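Local structure of glycosyl transferase family 8 (Streptococcus pneumoniae, 5GVV) at residues C28-H33 and W248-M253; T116-L121 and V145-N150; L335-V340 and L363-P368; D357-V362 and T375-L380. The protein transfers galactose from UDP-galactose to the terminal glucose of the already glycosylated serine-rich repeat protein PsrP, the third step in its O-glycosylation. All coordinates share one frame; numbering follows the deposited sequence.

Contact 1. Residues C28-H33 and W248-M253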
loop_
_atom_site.group_PDB
_atom_site.type_symbol
_atom_site.label_atom_id
_atom_site.label_comp_id
_atom_site.label_asym_id
_atom_site.label_seq_id
_atom_site.Cartn_x
_atom_site.Cartn_y
_atom_site.Cartn_z
ATOM N N CYS A 28 -10.751 -8.839 -11.164
ATOM C CA CYS A 28 -11.256 -7.999 -12.252
ATOM C C CYS A 28 -10.514 -8.256 -13.557
ATOM O O CYS A 28 -11.053 -8.036 -14.642
ATOM C CB CYS A 28 -11.147 -6.516 -11.879
ATOM S SG CYS A 28 -12.196 -6.023 -10.501
ATOM N N ARG A 29 -9.266 -8.700 -13.448
ATOM C CA ARG A 29 -8.474 -9.059 -14.613
ATOM C C ARG A 29 -9.174 -10.132 -15.453
ATOM O O ARG A 29 -9.124 -10.101 -16.688
ATOM C CB ARG A 29 -7.102 -9.563 -14.160
ATOM C CG ARG A 29 -6.235 -10.134 -15.270
ATOM C CD ARG A 29 -5.943 -9.098 -16.346
ATOM N NE ARG A 29 -4.983 -9.602 -17.321
ATOM C CZ ARG A 29 -5.318 -10.244 -18.438
ATOM N NH1 ARG A 29 -6.591 -10.461 -18.734
ATOM N NH2 ARG A 29 -4.375 -10.671 -19.263
ATOM N N HIS A 30 -9.854 -11.061 -14.782
ATOM C CA HIS A 30 -10.390 -12.234 -15.461
ATOM C C HIS A 30 -11.918 -12.319 -15.441
ATOM O O HIS A 30 -12.493 -13.224 -16.046
ATOM C CB HIS A 30 -9.794 -13.506 -14.851
ATOM C CG HIS A 30 -8.299 -13.571 -14.933
ATOM N ND1 HIS A 30 -7.628 -13.842 -16.106
ATOM C CD2 HIS A 30 -7.346 -13.402 -13.986
ATOM C CE1 HIS A 30 -6.328 -13.836 -15.879
ATOM N NE2 HIS A 30 -6.128 -13.570 -14.600
ATOM N N ASN A 31 -12.565 -11.379 -14.752
ATOM C CA ASN A 31 -14.017 -11.389 -14.610
ATOM C C ASN A 31 -14.607 -9.979 -14.664
ATOM O O ASN A 31 -14.215 -9.104 -13.887
ATOM C CB ASN A 31 -14.425 -12.062 -13.292
ATOM C CG ASN A 31 -13.904 -13.486 -13.169
ATOM O OD1 ASN A 31 -14.621 -14.454 -13.446
ATOM N ND2 ASN A 31 -12.650 -13.619 -12.747
ATOM N N SER A 32 -15.543 -9.755 -15.582
ATOM C CA SER A 32 -16.218 -8.462 -15.689
ATOM C C SER A 32 -17.588 -8.502 -15.015
ATOM O O SER A 32 -17.994 -9.538 -14.476
ATOM C CB SER A 32 -16.367 -8.055 -17.155
ATOM O OG SER A 32 -17.054 -9.048 -17.901
ATOM N N HIS A 33 -18.288 -7.369 -15.042
ATOM C CA HIS A 33 -19.633 -7.249 -14.477
ATOM C C HIS A 33 -19.715 -7.704 -13.026
ATOM O O HIS A 33 -20.528 -8.568 -12.678
ATOM C CB HIS A 33 -20.645 -8.018 -15.329
ATOM C CG HIS A 33 -20.736 -7.532 -16.742
ATOM N ND1 HIS A 33 -19.826 -7.889 -17.712
ATOM C CD2 HIS A 33 -21.631 -6.715 -17.347
ATOM C CE1 HIS A 33 -20.156 -7.315 -18.855
ATOM N NE2 HIS A 33 -21.244 -6.592 -18.659
ATOM N N TRP A 248 2.982 -11.172 -6.847
ATOM C CA TRP A 248 3.645 -9.942 -7.247
ATOM C C TRP A 248 3.232 -9.493 -8.645
ATOM O O TRP A 248 3.104 -8.293 -8.906
ATOM C CB TRP A 248 5.164 -10.091 -7.116
ATOM C CG TRP A 248 5.568 -9.991 -5.688
ATOM C CD1 TRP A 248 5.852 -11.018 -4.835
ATOM C CD2 TRP A 248 5.669 -8.791 -4.915
ATOM N NE1 TRP A 248 6.150 -10.530 -3.588
ATOM C CE2 TRP A 248 6.045 -9.160 -3.610
ATOM C CE3 TRP A 248 5.492 -7.434 -5.206
ATOM C CZ2 TRP A 248 6.242 -8.224 -2.594
ATOM C CZ3 TRP A 248 5.687 -6.500 -4.193
ATOM C CH2 TRP A 248 6.059 -6.899 -2.906
ATOM N N GLU A 249 3.013 -10.457 -9.532
ATOM C CA GLU A 249 2.562 -10.175 -10.890
ATOM C C GLU A 249 1.272 -9.350 -10.895
ATOM O O GLU A 249 1.108 -8.436 -11.709
ATOM C CB GLU A 249 2.347 -11.487 -11.635
ATOM C CG GLU A 249 1.895 -11.331 -13.076
ATOM C CD GLU A 249 1.808 -12.667 -13.791
ATOM O OE1 GLU A 249 1.968 -12.685 -15.032
ATOM O OE2 GLU A 249 1.596 -13.697 -13.108
ATOM N N TYR A 250 0.354 -9.664 -9.985
ATOM C CA TYR A 250 -0.879 -8.892 -9.902
ATOM C C TYR A 250 -0.740 -7.622 -9.067
ATOM O O TYR A 250 -1.374 -6.605 -9.370
ATOM C CB TYR A 250 -2.032 -9.769 -9.411
ATOM C CG TYR A 250 -2.484 -10.761 -10.452
ATOM C CD1 TYR A 250 -3.376 -10.387 -11.451
ATOM C CD2 TYR A 250 -2.015 -12.064 -10.448
ATOM C CE1 TYR A 250 -3.791 -11.290 -12.412
ATOM C CE2 TYR A 250 -2.424 -12.970 -11.404
ATOM C CZ TYR A 250 -3.313 -12.576 -12.382
ATOM O OH TYR A 250 -3.727 -13.479 -13.341
ATOM N N SER A 251 0.088 -7.663 -8.027
ATOM C CA SER A 251 0.312 -6.472 -7.205
ATOM C C SER A 251 0.898 -5.318 -8.025
ATOM O O SER A 251 0.521 -4.153 -7.842
ATOM C CB SER A 251 1.240 -6.793 -6.031
ATOM O OG SER A 251 1.534 -5.624 -5.284
ATOM N N LEU A 252 1.809 -5.656 -8.937
ATOM C CA LEU A 252 2.511 -4.652 -9.732
ATOM C C LEU A 252 1.815 -4.331 -11.052
ATOM O O LEU A 252 2.336 -3.563 -11.873
ATOM C CB LEU A 252 3.943 -5.113 -9.991
ATOM C CG LEU A 252 4.722 -5.381 -8.708
ATOM C CD1 LEU A 252 6.010 -6.112 -8.996
ATOM C CD2 LEU A 252 5.000 -4.079 -7.974
HETATM N N MSE A 253 0.635 -4.910 -11.251
HETATM C CA MSE A 253 -0.146 -4.666 -12.459
HETATM C C MSE A 253 -0.910 -3.353 -12.323
HETATM O O MSE A 253 -1.617 -3.139 -11.331
HETATM C CB MSE A 253 -1.104 -5.838 -12.696
HETATM C CG MSE A 253 -1.894 -5.773 -13.991
HETATM SE SE MSE A 253 -2.946 -7.394 -14.260
HETATM C CE MSE A 253 -1.506 -8.587 -14.791
#
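With CG of both His30 (chi1 -59°) and Tyr250 (chi1 -72°) set opposite the carbonyl carbon, the imidazole and the phenol point at each other from the ends of helices 17-30 and 244-251. His30 NE2 and Tyr250 OH lie 2.7 Å apart in an almost straight hydrogen bond whose donor could be either group. The hydroxyl sits at the edge of the imidazole, near its plane, and the two rings meet rim to rim. Beside this bond, Arg29 CG comes to the phenol edge, 3.9 Å from Tyr250 CE1. The bend of Arg29 at chi2 takes its chain onward to selenomethionine Met253, where CD is 4.0 Å from SE. Around the pair, Tyr250 also packs on Thr22 and Ser26 of helix 17-30 and on Ile110 of strand 109-111. The contact thus joins the C-terminal ends of helices 17-30 and 244-251 through a single hydrogen bond bordered by aliphatic carbon and selenium, and the phenol's polar end is satisfied by the imidazole.

Contact 2. Residues T116-L121 and V145-N150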
loop_
_atom_site.group_PDB
_atom_site.type_symbol
_atom_site.label_atom_id
_atom_site.label_comp_id
_atom_site.label_asym_id
_atom_site.label_seq_id
_atom_site.Cartn_x
_atom_site.Cartn_y
_atom_site.Cartn_z
ATOM N N THR A 116 -16.860 -18.186 -13.781
ATOM C CA THR A 116 -18.263 -18.373 -14.187
ATOM C C THR A 116 -18.938 -19.591 -13.541
ATOM O O THR A 116 -20.031 -19.473 -12.976
ATOM C CB THR A 116 -18.400 -18.472 -15.723
ATOM O OG1 THR A 116 -18.007 -17.233 -16.326
ATOM C CG2 THR A 116 -19.836 -18.773 -16.112
ATOM N N ASP A 117 -18.276 -20.745 -13.620
ATOM C CA ASP A 117 -18.793 -21.995 -13.059
ATOM C C ASP A 117 -19.039 -21.887 -11.555
ATOM O O ASP A 117 -19.951 -22.519 -11.018
ATOM C CB ASP A 117 -17.814 -23.147 -13.326
ATOM C CG ASP A 117 -17.652 -23.453 -14.803
ATOM O OD1 ASP A 117 -18.570 -23.121 -15.581
ATOM O OD2 ASP A 117 -16.610 -24.040 -15.183
ATOM N N LEU A 118 -18.211 -21.097 -10.876
ATOM C CA LEU A 118 -18.351 -20.882 -9.439
ATOM C C LEU A 118 -19.515 -19.941 -9.138
ATOM O O LEU A 118 -20.294 -20.181 -8.209
ATOM C CB LEU A 118 -17.052 -20.321 -8.850
ATOM C CG LEU A 118 -17.095 -19.876 -7.387
ATOM C CD1 LEU A 118 -17.543 -21.014 -6.492
ATOM C CD2 LEU A 118 -15.744 -19.337 -6.932
ATOM N N PHE A 119 -19.630 -18.877 -9.929
ATOM C CA PHE A 119 -20.720 -17.915 -9.792
ATOM C C PHE A 119 -22.079 -18.592 -9.996
ATOM O O PHE A 119 -23.073 -18.224 -9.363
ATOM C CB PHE A 119 -20.565 -16.802 -10.833
ATOM C CG PHE A 119 -19.457 -15.823 -10.537
ATOM C CD1 PHE A 119 -19.293 -15.294 -9.262
ATOM C CD2 PHE A 119 -18.594 -15.419 -11.546
ATOM C CE1 PHE A 119 -18.271 -14.381 -8.995
ATOM C CE2 PHE A 119 -17.573 -14.508 -11.292
ATOM C CZ PHE A 119 -17.412 -13.990 -10.013
ATOM N N GLU A 120 -22.110 -19.579 -10.889
ATOM C CA GLU A 120 -23.362 -20.193 -11.322
ATOM C C GLU A 120 -23.707 -21.474 -10.573
ATOM O O GLU A 120 -24.674 -22.153 -10.921
ATOM C CB GLU A 120 -23.309 -20.510 -12.816
ATOM C CG GLU A 120 -23.335 -19.300 -13.735
ATOM C CD GLU A 120 -23.175 -19.688 -15.195
ATOM O OE1 GLU A 120 -22.910 -20.881 -15.467
ATOM O OE2 GLU A 120 -23.312 -18.804 -16.067
ATOM N N LEU A 121 -22.909 -21.824 -9.568
ATOM C CA LEU A 121 -23.167 -23.040 -8.807
ATOM C C LEU A 121 -24.513 -22.940 -8.100
ATOM O O LEU A 121 -24.849 -21.890 -7.547
ATOM C CB LEU A 121 -22.048 -23.303 -7.796
ATOM C CG LEU A 121 -22.230 -24.542 -6.917
ATOM C CD1 LEU A 121 -22.350 -25.792 -7.770
ATOM C CD2 LEU A 121 -21.094 -24.688 -5.928
ATOM N N VAL A 145 -12.958 -18.854 0.944
ATOM C CA VAL A 145 -13.766 -18.748 -0.268
ATOM C C VAL A 145 -15.136 -19.346 0.014
ATOM O O VAL A 145 -15.268 -20.563 0.175
ATOM C CB VAL A 145 -13.139 -19.506 -1.457
ATOM C CG1 VAL A 145 -14.069 -19.449 -2.672
ATOM C CG2 VAL A 145 -11.765 -18.948 -1.801
ATOM N N LEU A 146 -16.153 -18.496 0.089
ATOM C CA LEU A 146 -17.486 -18.964 0.438
ATOM C C LEU A 146 -18.515 -18.502 -0.578
ATOM O O LEU A 146 -18.746 -17.298 -0.732
ATOM C CB LEU A 146 -17.879 -18.475 1.834
ATOM C CG LEU A 146 -16.996 -18.962 2.979
ATOM C CD1 LEU A 146 -17.396 -18.316 4.286
ATOM C CD2 LEU A 146 -17.081 -20.468 3.097
ATOM N N LEU A 147 -19.115 -19.456 -1.286
ATOM C CA LEU A 147 -20.294 -19.153 -2.079
ATOM C C LEU A 147 -21.475 -19.183 -1.122
ATOM O O LEU A 147 -21.838 -20.242 -0.612
ATOM C CB LEU A 147 -20.485 -20.168 -3.203
ATOM C CG LEU A 147 -21.595 -19.767 -4.174
ATOM C CD1 LEU A 147 -21.392 -18.332 -4.636
ATOM C CD2 LEU A 147 -21.646 -20.702 -5.360
ATOM N N ILE A 148 -22.071 -18.021 -0.879
ATOM C CA ILE A 148 -23.003 -17.858 0.233
ATOM C C ILE A 148 -24.466 -17.702 -0.196
ATOM O O ILE A 148 -24.785 -16.899 -1.075
ATOM C CB ILE A 148 -22.584 -16.655 1.104
ATOM C CG1 ILE A 148 -21.257 -16.955 1.807
ATOM C CG2 ILE A 148 -23.661 -16.308 2.121
ATOM C CD1 ILE A 148 -20.617 -15.756 2.493
ATOM N N ASN A 149 -25.343 -18.487 0.425
ATOM C CA ASN A 149 -26.782 -18.318 0.264
ATOM C C ASN A 149 -27.225 -17.150 1.143
ATOM O O ASN A 149 -27.702 -17.353 2.258
ATOM C CB ASN A 149 -27.501 -19.608 0.672
ATOM C CG ASN A 149 -28.982 -19.603 0.325
ATOM O OD1 ASN A 149 -29.610 -18.550 0.201
ATOM N ND2 ASN A 149 -29.549 -20.795 0.179
ATOM N N ASN A 150 -27.056 -15.930 0.639
ATOM C CA ASN A 150 -27.294 -14.724 1.433
ATOM C C ASN A 150 -28.721 -14.585 1.976
ATOM O O ASN A 150 -28.927 -14.069 3.078
ATOM C CB ASN A 150 -26.917 -13.477 0.633
ATOM C CG ASN A 150 -26.728 -12.258 1.517
ATOM O OD1 ASN A 150 -26.241 -12.374 2.638
ATOM N ND2 ASN A 150 -27.125 -11.090 1.025
#
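Leu147 and Leu121 meet obliquely where strand 145-149 faces the turn that follows helix 116-119. The leading group is Leu147 CD2, which lies 3.6 Å from Leu121 CB and 4.1 Å from Leu121 CD2, so the methyl rests against the root of the leucine as well as one of its branches. In both residues CG is trans to the backbone N (chi1 -172° in Leu147, 179° in Leu121), and this sends the branched ends toward the opposite segment. Leu118 takes a different course: it leaves the helix alongside the strand, yet its CD1 ends 4.3 Å from Leu147 CD2. The same CD2 methyl lies 3.2 Å from the backbone O of Leu118, a close approach of a carbon to a carbonyl. Strand 145-149 runs between strands 101-105 and 128-131 in the mixed sheet of the GT-A fold, and the short helix lies against one face of that sheet, downstream of the DxD aspartates Asp106 and Asp108, which bind manganese. Leu103 of strand 101-105 touches Leu118, Ala129 of strand 128-131 touches both Leu121 and Leu147, and Leu192 of strand 189-192 touches Leu118 and Leu121. Lys101, whose side chain touches Leu147, hydrogen-bonds through NZ to the backbone O atoms of Phe119 and Leu121 where the helix gives way to the turn.

Contact 3. Residues L335-V340 and L363-P368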
loop_
_atom_site.group_PDB
_atom_site.type_symbol
_atom_site.label_atom_id
_atom_site.label_comp_id
_atom_site.label_asym_id
_atom_site.label_seq_id
_atom_site.Cartn_x
_atom_site.Cartn_y
_atom_site.Cartn_z
ATOM N N LEU A 335 -8.923 26.519 9.950
ATOM C CA LEU A 335 -9.167 25.520 8.908
ATOM C C LEU A 335 -10.623 25.568 8.438
ATOM O O LEU A 335 -10.900 25.482 7.238
ATOM C CB LEU A 335 -8.802 24.121 9.417
ATOM C CG LEU A 335 -7.380 24.049 9.988
ATOM C CD1 LEU A 335 -7.086 22.706 10.647
ATOM C CD2 LEU A 335 -6.364 24.334 8.901
ATOM N N LEU A 336 -11.548 25.709 9.386
ATOM C CA LEU A 336 -12.960 25.893 9.062
ATOM C C LEU A 336 -13.148 27.145 8.201
ATOM O O LEU A 336 -13.924 27.134 7.244
ATOM C CB LEU A 336 -13.787 25.987 10.351
ATOM C CG LEU A 336 -15.321 26.083 10.342
ATOM C CD1 LEU A 336 -15.799 27.506 10.557
ATOM C CD2 LEU A 336 -15.949 25.482 9.079
ATOM N N GLU A 337 -12.432 28.220 8.529
ATOM C CA GLU A 337 -12.549 29.459 7.758
ATOM C C GLU A 337 -12.214 29.245 6.279
ATOM O O GLU A 337 -12.900 29.781 5.402
ATOM C CB GLU A 337 -11.667 30.570 8.346
ATOM C CG GLU A 337 -11.672 31.852 7.510
ATOM C CD GLU A 337 -10.972 33.022 8.183
ATOM O OE1 GLU A 337 -9.962 32.808 8.889
ATOM O OE2 GLU A 337 -11.431 34.165 7.984
ATOM N N GLN A 338 -11.170 28.462 6.002
ATOM C CA GLN A 338 -10.759 28.223 4.621
ATOM C C GLN A 338 -11.790 27.385 3.868
ATOM O O GLN A 338 -11.996 27.574 2.667
ATOM C CB GLN A 338 -9.382 27.552 4.564
ATOM C CG GLN A 338 -8.243 28.426 5.096
ATOM C CD GLN A 338 -8.225 29.804 4.456
ATOM O OE1 GLN A 338 -8.223 29.930 3.232
ATOM N NE2 GLN A 338 -8.230 30.845 5.282
ATOM N N ILE A 339 -12.431 26.458 4.575
ATOM C CA ILE A 339 -13.491 25.643 3.980
ATOM C C ILE A 339 -14.714 26.506 3.657
ATOM O O ILE A 339 -15.336 26.339 2.606
ATOM C CB ILE A 339 -13.882 24.456 4.894
ATOM C CG1 ILE A 339 -12.683 23.523 5.078
ATOM C CG2 ILE A 339 -15.065 23.674 4.311
ATOM C CD1 ILE A 339 -12.901 22.393 6.078
ATOM N N VAL A 340 -15.049 27.431 4.552
ATOM C CA VAL A 340 -16.177 28.333 4.321
ATOM C C VAL A 340 -15.955 29.190 3.071
ATOM O O VAL A 340 -16.836 29.286 2.215
ATOM C CB VAL A 340 -16.456 29.230 5.545
ATOM C CG1 VAL A 340 -17.572 30.220 5.235
ATOM C CG2 VAL A 340 -16.845 28.375 6.747
ATOM N N LEU A 363 -21.046 35.748 6.909
ATOM C CA LEU A 363 -21.318 37.141 6.550
ATOM C C LEU A 363 -20.166 37.780 5.781
ATOM O O LEU A 363 -20.361 38.405 4.735
ATOM C CB LEU A 363 -21.588 37.958 7.813
ATOM C CG LEU A 363 -23.032 38.013 8.297
ATOM C CD1 LEU A 363 -23.126 38.677 9.667
ATOM C CD2 LEU A 363 -23.887 38.752 7.280
ATOM N N LYS A 364 -18.967 37.622 6.326
ATOM C CA LYS A 364 -17.752 38.223 5.790
ATOM C C LYS A 364 -17.493 37.822 4.337
ATOM O O LYS A 364 -17.093 38.651 3.518
ATOM C CB LYS A 364 -16.576 37.828 6.686
ATOM C CG LYS A 364 -15.214 38.358 6.279
ATOM C CD LYS A 364 -14.238 38.195 7.440
ATOM C CE LYS A 364 -12.797 38.115 6.974
ATOM N NZ LYS A 364 -12.334 39.357 6.302
ATOM N N TYR A 365 -17.750 36.560 4.010
ATOM C CA TYR A 365 -17.491 36.069 2.662
ATOM C C TYR A 365 -18.768 35.982 1.809
ATOM O O TYR A 365 -18.781 35.360 0.742
ATOM C CB TYR A 365 -16.721 34.743 2.726
ATOM C CG TYR A 365 -15.413 34.871 3.496
ATOM C CD1 TYR A 365 -14.351 35.600 2.978
ATOM C CD2 TYR A 365 -15.248 34.270 4.741
ATOM C CE1 TYR A 365 -13.159 35.729 3.675
ATOM C CE2 TYR A 365 -14.059 34.390 5.447
ATOM C CZ TYR A 365 -13.020 35.123 4.908
ATOM O OH TYR A 365 -11.835 35.244 5.604
ATOM N N LYS A 366 -19.825 36.635 2.289
ATOM C CA LYS A 366 -21.096 36.751 1.564
ATOM C C LYS A 366 -21.686 35.417 1.125
ATOM O O LYS A 366 -22.096 35.271 -0.030
ATOM C CB LYS A 366 -20.958 37.656 0.335
ATOM C CG LYS A 366 -21.166 39.139 0.603
ATOM C CD LYS A 366 -19.851 39.823 0.906
ATOM C CE LYS A 366 -18.828 39.546 -0.186
ATOM N NZ LYS A 366 -17.440 39.922 0.215
ATOM N N LYS A 367 -21.748 34.455 2.041
ATOM C CA LYS A 367 -22.286 33.139 1.715
ATOM C C LYS A 367 -23.754 33.052 2.119
ATOM O O LYS A 367 -24.127 33.498 3.207
ATOM C CB LYS A 367 -21.479 32.049 2.421
ATOM C CG LYS A 367 -19.974 32.096 2.134
ATOM C CD LYS A 367 -19.661 31.753 0.679
ATOM C CE LYS A 367 -18.162 31.814 0.405
ATOM N NZ LYS A 367 -17.839 31.362 -0.981
ATOM N N PRO A 368 -24.598 32.493 1.233
ATOM C CA PRO A 368 -25.998 32.225 1.578
ATOM C C PRO A 368 -26.044 31.151 2.647
ATOM O O PRO A 368 -25.138 30.312 2.696
ATOM C CB PRO A 368 -26.575 31.665 0.276
ATOM C CG PRO A 368 -25.397 31.087 -0.447
ATOM C CD PRO A 368 -24.263 32.023 -0.122
#
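A Schellman motif closes helix 356-364, with Lys366 as its positive-phi C-prime residue, and the turn it makes presents Tyr365 and Lys367 to helix 333-342. Tyr365 OH donates a hydrogen bond to Glu337 OE2 at 2.6 Å, arriving from above the carboxylate plane, 42° out of it. Glu337 reaches the phenol with an extended chain, its CG anti to the backbone N (chi1 175°), and its carboxylate is turned 61° from the ring plane. Lys364 CG lies over the centre of one face of the same ring, 4.0 Å above it. Deeper in, Lys367 CE passes 3.4 Å from Val340 O, and CG of the lysine is 4.3 Å from Val340 CG1. The ammonium NZ goes on to hydrogen-bond the backbone O atoms of Ile341, in the last turn of helix 333-342, and Ser343, just after it. Both helices pack beside a six-stranded parallel sheet whose strand order, 3-2-1-4-5-6, is that of a Rossmann-like alpha/beta domain.

Contact 4. Residues D357-V362 and T375-L380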
loop_
_atom_site.group_PDB
_atom_site.type_symbol
_atom_site.label_atom_id
_atom_site.label_comp_id
_atom_site.label_asym_id
_atom_site.label_seq_id
_atom_site.Cartn_x
_atom_site.Cartn_y
_atom_site.Cartn_z
ATOM N N ASP A 357 -18.674 32.598 15.305
ATOM C CA ASP A 357 -17.709 32.967 14.262
ATOM C C ASP A 357 -17.951 32.324 12.890
ATOM O O ASP A 357 -17.534 32.864 11.867
ATOM C CB ASP A 357 -16.265 32.715 14.716
ATOM C CG ASP A 357 -15.587 33.978 15.228
ATOM O OD1 ASP A 357 -16.171 35.076 15.079
ATOM O OD2 ASP A 357 -14.466 33.876 15.771
ATOM N N ALA A 358 -18.624 31.179 12.863
ATOM C CA ALA A 358 -19.005 30.579 11.592
ATOM C C ALA A 358 -19.962 31.521 10.864
ATOM O O ALA A 358 -19.829 31.741 9.661
ATOM C CB ALA A 358 -19.639 29.219 11.806
ATOM N N TYR A 359 -20.919 32.078 11.603
ATOM C CA TYR A 359 -21.806 33.109 11.071
ATOM C C TYR A 359 -20.983 34.314 10.615
ATOM O O TYR A 359 -21.274 34.926 9.582
ATOM C CB TYR A 359 -22.831 33.544 12.129
ATOM C CG TYR A 359 -23.799 32.462 12.560
ATOM C CD1 TYR A 359 -24.343 31.578 11.641
ATOM C CD2 TYR A 359 -24.173 32.327 13.893
ATOM C CE1 TYR A 359 -25.229 30.587 12.035
ATOM C CE2 TYR A 359 -25.056 31.342 14.295
ATOM C CZ TYR A 359 -25.580 30.475 13.360
ATOM O OH TYR A 359 -26.460 29.489 13.750
ATOM N N GLU A 360 -19.956 34.655 11.390
ATOM C CA GLU A 360 -19.073 35.762 11.035
ATOM C C GLU A 360 -18.381 35.488 9.706
ATOM O O GLU A 360 -18.355 36.350 8.828
ATOM C CB GLU A 360 -18.034 36.005 12.131
ATOM C CG GLU A 360 -18.606 36.619 13.401
ATOM C CD GLU A 360 -17.619 37.536 14.090
ATOM O OE1 GLU A 360 -17.969 38.109 15.144
ATOM O OE2 GLU A 360 -16.490 37.685 13.573
ATOM N N PHE A 361 -17.831 34.284 9.560
ATOM C CA PHE A 361 -17.208 33.887 8.305
ATOM C C PHE A 361 -18.248 33.916 7.190
ATOM O O PHE A 361 -17.970 34.387 6.088
ATOM C CB PHE A 361 -16.590 32.488 8.417
ATOM C CG PHE A 361 -15.502 32.378 9.451
ATOM C CD1 PHE A 361 -14.781 33.499 9.855
ATOM C CD2 PHE A 361 -15.199 31.149 10.024
ATOM C CE1 PHE A 361 -13.779 33.392 10.808
ATOM C CE2 PHE A 361 -14.200 31.036 10.978
ATOM C CZ PHE A 361 -13.493 32.156 11.371
ATOM N N VAL A 362 -19.447 33.418 7.485
ATOM C CA VAL A 362 -20.543 33.394 6.511
ATOM C C VAL A 362 -20.879 34.798 5.991
ATOM O O VAL A 362 -20.978 35.011 4.781
ATOM C CB VAL A 362 -21.809 32.729 7.093
ATOM C CG1 VAL A 362 -23.028 33.059 6.250
ATOM C CG2 VAL A 362 -21.624 31.222 7.176
ATOM N N THR A 375 -33.322 23.938 13.671
ATOM C CA THR A 375 -31.875 24.132 13.766
ATOM C C THR A 375 -31.454 25.593 13.602
ATOM O O THR A 375 -30.276 25.920 13.758
ATOM C CB THR A 375 -31.099 23.269 12.745
ATOM O OG1 THR A 375 -31.462 23.648 11.412
ATOM C CG2 THR A 375 -31.377 21.781 12.957
ATOM N N CYS A 376 -32.403 26.467 13.278
ATOM C CA CYS A 376 -32.081 27.886 13.165
ATOM C C CYS A 376 -31.750 28.441 14.545
ATOM O O CYS A 376 -32.337 28.024 15.549
ATOM C CB CYS A 376 -33.223 28.662 12.508
ATOM S SG CYS A 376 -34.844 28.294 13.161
ATOM N N SER A 377 -30.788 29.358 14.593
ATOM C CA SER A 377 -30.307 29.904 15.860
ATOM C C SER A 377 -31.393 30.662 16.615
ATOM O O SER A 377 -32.251 31.302 16.006
ATOM C CB SER A 377 -29.107 30.819 15.621
ATOM O OG SER A 377 -28.786 31.558 16.785
ATOM N N GLU A 378 -31.347 30.582 17.942
ATOM C CA GLU A 378 -32.288 31.305 18.791
ATOM C C GLU A 378 -31.919 32.787 18.835
ATOM O O GLU A 378 -32.759 33.640 19.118
ATOM C CB GLU A 378 -32.279 30.735 20.214
ATOM C CG GLU A 378 -32.509 29.225 20.306
ATOM C CD GLU A 378 -32.674 28.745 21.742
ATOM O OE1 GLU A 378 -33.232 27.642 21.946
ATOM O OE2 GLU A 378 -32.249 29.473 22.666
ATOM N N ASN A 379 -30.655 33.084 18.547
ATOM C CA ASN A 379 -30.147 34.447 18.647
ATOM C C ASN A 379 -30.078 35.153 17.289
ATOM O O ASN A 379 -29.508 36.239 17.162
ATOM C CB ASN A 379 -28.780 34.437 19.339
ATOM C CG ASN A 379 -28.771 33.575 20.593
ATOM O OD1 ASN A 379 -29.791 33.433 21.268
ATOM N ND2 ASN A 379 -27.618 32.990 20.905
ATOM N N LEU A 380 -30.679 34.529 16.278
ATOM C CA LEU A 380 -30.723 35.083 14.927
ATOM C C LEU A 380 -32.174 35.343 14.541
ATOM O O LEU A 380 -33.071 34.649 15.022
ATOM C CB LEU A 380 -30.095 34.102 13.934
ATOM C CG LEU A 380 -28.669 34.338 13.428
ATOM C CD1 LEU A 380 -27.713 34.627 14.562
ATOM C CD2 LEU A 380 -28.174 33.148 12.613
#
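Tyr359 and Leu380 form the close part of this contact, their side chains advancing from opposite directions. Leu380 CD2 sits over one face of the phenol, 3.9 Å from the ring centroid and 14° off the normal, which makes a CH-pi contact; its shortest approach is to Tyr359 CZ, at 3.8 Å. The methyl is displaced from the ring centre toward the rim. With CG opposite the carbonyl carbon (chi1 -64°), Tyr359 projects from helix 356-364 to the loop, where its OH lies 3.5 Å from CB of the buried Ser377, which belongs to the packed part as well. That hydroxyl is hydrogen-bonded to Asp348 OD2 at the end of strand 345-348, which helps to fix the ring that receives the methyl. Tyr385 adds further packing, touching both Tyr359 and Leu380, and its own OH hydrogen-bonds Ser377 N. The looser side begins at Glu378 and Asn379, which are exposed and do not touch segment 357-362. Order in this outer part comes from within the loop, since Ser377 OG accepts a hydrogen bond from Asn379 N at 3.0 Å. The result, in the connection between strands 369-372 and 387-389 of a parallel alpha/beta sheet, is an ST turn whose Ser377 CB and the nearby Leu380 meet Tyr359 of helix 356-364.

How the contacts relate
Along the chain, contact 2 falls between the two halves of contact 1, whereas contacts 3 and 4 follow later with alternating segments. Contacts 1 and 2 belong to the GT-A region that holds UDP and manganese; their centres are 20 Å apart, and Asn31 OD1 packs on Phe119 CE2 at 3.7 Å. Contacts 3 and 4, with centres 12 Å apart, share helix 356-364 beside the six-stranded parallel sheet, and Phe361 of that helix packs on Leu336, Glu337 and Val340. The two pairs do not touch: centres of contacts 2 and 4 are 55 Å apart. The catalytic region and the C-terminal alpha/beta region are thus built from separate sheets, while contacts 1 and 3 both also reach the second subunit.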